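Local coordinates for putative diflavin flavoprotein A 3 (Synechocystis sp., PDB 6H0C), which probably transfers electrons from NADH to oxygen, reducing it to water, and is represented here by its flavodiiron core with metallo-hydrolase and flavodoxin-like domains, at residues Gly65-Arg70 and Lys93-Leu98. Sequence-based numbering, arbitrary orientation.
Sequences GTLIQR and KLLLSL
Leu67, Ile68, Leu95 and Leu98 carry this contact, and none of their side chains has a ring or other flat group. What meets is methyl against methyl. Within 93-98, the carbonyl of Lys93 takes two bonds, from Ser97 N and Ser97 OG, which come from opposite sides of its plane. The Ser97 hydroxyl, with OG 2.8 Å from Lys93 O, donates with a tilt of 21° from the carbonyl plane. This bond ties the serine back onto its own helix.

Between the two segments, two pairs of methyl groups meet. Leu67 CD2 meets Leu95 CD1 at 4.2 Å, and both residues are buried. Ile68 CD1 touches Leu98 CD1 at 4.1 Å nearer the surface, where the two side chains cross at about a right angle. The Ile68 chain places CG1 beside the backbone N (chi1 -66°) and then runs out extended, which carries CD1 across to the leucine. The backbones stay well apart, with Leu67 CA 9.9 Å from Leu95 CA. Only 103 Å² is buried in all, so the touch is light.

The contact joins helices 60-70 and 86-98 of the metallo-hydrolase domain, which follow strands 49-52 and 78-80 in successive beta-alpha-beta crossovers. Val64, one turn before Ile68 on helix 60-70, also packs on Leu94 and Leu98. Beneath, Leu67 and Leu95 both rest on Leu51 of strand 49-52.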
loop_
_atom_site.group_PDB
_atom_site.type_symbol
_atom_site.label_atom_id
_atom_site.label_comp_id
_atom_site.label_asym_id
_atom_site.label_seq_id
_atom_site.Cartn_x
_atom_site.Cartn_y
_atom_site.Cartn_z
ATOM N N GLY A 65 -6.392 17.466 17.115
ATOM C CA GLY A 65 -6.918 17.920 18.387
ATOM C C GLY A 65 -6.092 17.388 19.533
ATOM O O GLY A 65 -5.754 18.123 20.454
ATOM N N THR A 66 -5.752 16.107 19.463
ATOM C CA THR A 66 -4.950 15.467 20.498
ATOM C C THR A 66 -3.501 15.942 20.498
ATOM O O THR A 66 -2.932 16.253 21.545
ATOM C CB THR A 66 -4.964 13.950 20.331
ATOM O OG1 THR A 66 -6.286 13.468 20.570
ATOM C CG2 THR A 66 -4.015 13.308 21.315
ATOM N N LEU A 67 -2.908 15.991 19.315
ATOM C CA LEU A 67 -1.513 16.382 19.175
ATOM C C LEU A 67 -1.240 17.766 19.761
ATOM O O LEU A 67 -0.286 17.950 20.512
ATOM C CB LEU A 67 -1.105 16.349 17.703
ATOM C CG LEU A 67 0.372 16.614 17.416
ATOM C CD1 LEU A 67 1.245 15.626 18.196
ATOM C CD2 LEU A 67 0.655 16.540 15.908
ATOM N N ILE A 68 -2.091 18.729 19.423
ATOM C CA ILE A 68 -1.933 20.109 19.876
ATOM C C ILE A 68 -1.884 20.240 21.400
ATOM O O ILE A 68 -1.358 21.217 21.937
ATOM C CB ILE A 68 -3.071 20.981 19.329
ATOM C CG1 ILE A 68 -2.954 21.079 17.809
ATOM C CG2 ILE A 68 -3.032 22.365 19.935
ATOM C CD1 ILE A 68 -4.165 21.666 17.148
ATOM N N GLN A 69 -2.414 19.247 22.101
ATOM C CA GLN A 69 -2.404 19.285 23.551
ATOM C C GLN A 69 -1.087 18.769 24.091
ATOM O O GLN A 69 -0.766 18.977 25.256
ATOM C CB GLN A 69 -3.572 18.479 24.106
ATOM C CG GLN A 69 -4.921 19.033 23.662
ATOM C CD GLN A 69 -6.095 18.308 24.286
ATOM O OE1 GLN A 69 -5.962 17.670 25.331
ATOM N NE2 GLN A 69 -7.256 18.402 23.644
ATOM N N ARG A 70 -0.315 18.116 23.229
ATOM C CA ARG A 70 0.952 17.516 23.631
ATOM C C ARG A 70 2.166 18.247 23.063
ATOM O O ARG A 70 3.296 17.994 23.482
ATOM C CB ARG A 70 1.011 16.054 23.188
ATOM C CG ARG A 70 -0.038 15.172 23.803
ATOM C CD ARG A 70 0.118 15.141 25.308
ATOM N NE ARG A 70 -0.545 13.979 25.889
ATOM C CZ ARG A 70 0.084 12.866 26.245
ATOM N NH1 ARG A 70 -0.598 11.858 26.762
ATOM N NH2 ARG A 70 1.396 12.765 26.091
ATOM N N LYS A 93 -2.802 18.885 4.903
ATOM C CA LYS A 93 -3.204 20.271 4.634
ATOM C C LYS A 93 -3.466 21.028 5.934
ATOM O O LYS A 93 -3.037 22.169 6.101
ATOM C CB LYS A 93 -4.455 20.333 3.754
ATOM C CG LYS A 93 -4.259 19.959 2.289
ATOM C CD LYS A 93 -5.606 19.951 1.547
ATOM C CE LYS A 93 -5.660 18.881 0.451
ATOM N NZ LYS A 93 -7.029 18.700 -0.124
ATOM N N LEU A 94 -4.174 20.388 6.857
ATOM C CA LEU A 94 -4.494 21.030 8.122
ATOM C C LEU A 94 -3.253 21.146 8.990
ATOM O O LEU A 94 -2.946 22.219 9.494
ATOM C CB LEU A 94 -5.586 20.259 8.863
ATOM C CG LEU A 94 -5.916 20.822 10.243
ATOM C CD1 LEU A 94 -6.389 22.258 10.117
ATOM C CD2 LEU A 94 -6.954 19.960 10.947
ATOM N N LEU A 95 -2.539 20.036 9.162
ATOM C CA LEU A 95 -1.344 20.013 10.004
ATOM C C LEU A 95 -0.300 21.056 9.581
ATOM O O LEU A 95 0.295 21.746 10.416
ATOM C CB LEU A 95 -0.716 18.615 9.980
ATOM C CG LEU A 95 0.540 18.444 10.831
ATOM C CD1 LEU A 95 0.185 18.691 12.277
ATOM C CD2 LEU A 95 1.136 17.062 10.656
ATOM N N LEU A 96 -0.072 21.163 8.279
ATOM C CA LEU A 96 0.949 22.070 7.772
ATOM C C LEU A 96 0.493 23.522 7.868
ATOM O O LEU A 96 1.320 24.427 7.901
ATOM C CB LEU A 96 1.320 21.709 6.331
ATOM C CG LEU A 96 1.966 20.326 6.222
ATOM C CD1 LEU A 96 2.446 20.042 4.816
ATOM C CD2 LEU A 96 3.108 20.227 7.200
ATOM N N SER A 97 -0.819 23.743 7.926
ATOM C CA SER A 97 -1.356 25.079 8.194
ATOM C C SER A 97 -0.937 25.527 9.582
ATOM O O SER A 97 -0.632 26.691 9.806
ATOM C CB SER A 97 -2.882 25.101 8.082
ATOM O OG SER A 97 -3.305 24.908 6.744
ATOM N N LEU A 98 -0.920 24.579 10.508
ATOM C CA LEU A 98 -0.574 24.841 11.894
ATOM C C LEU A 98 0.920 24.767 12.152
ATOM O O LEU A 98 1.397 25.204 13.191
ATOM C CB LEU A 98 -1.283 23.843 12.795
ATOM C CG LEU A 98 -2.791 24.009 12.888
ATOM C CD1 LEU A 98 -3.451 22.675 13.199
ATOM C CD2 LEU A 98 -3.083 25.023 13.975
#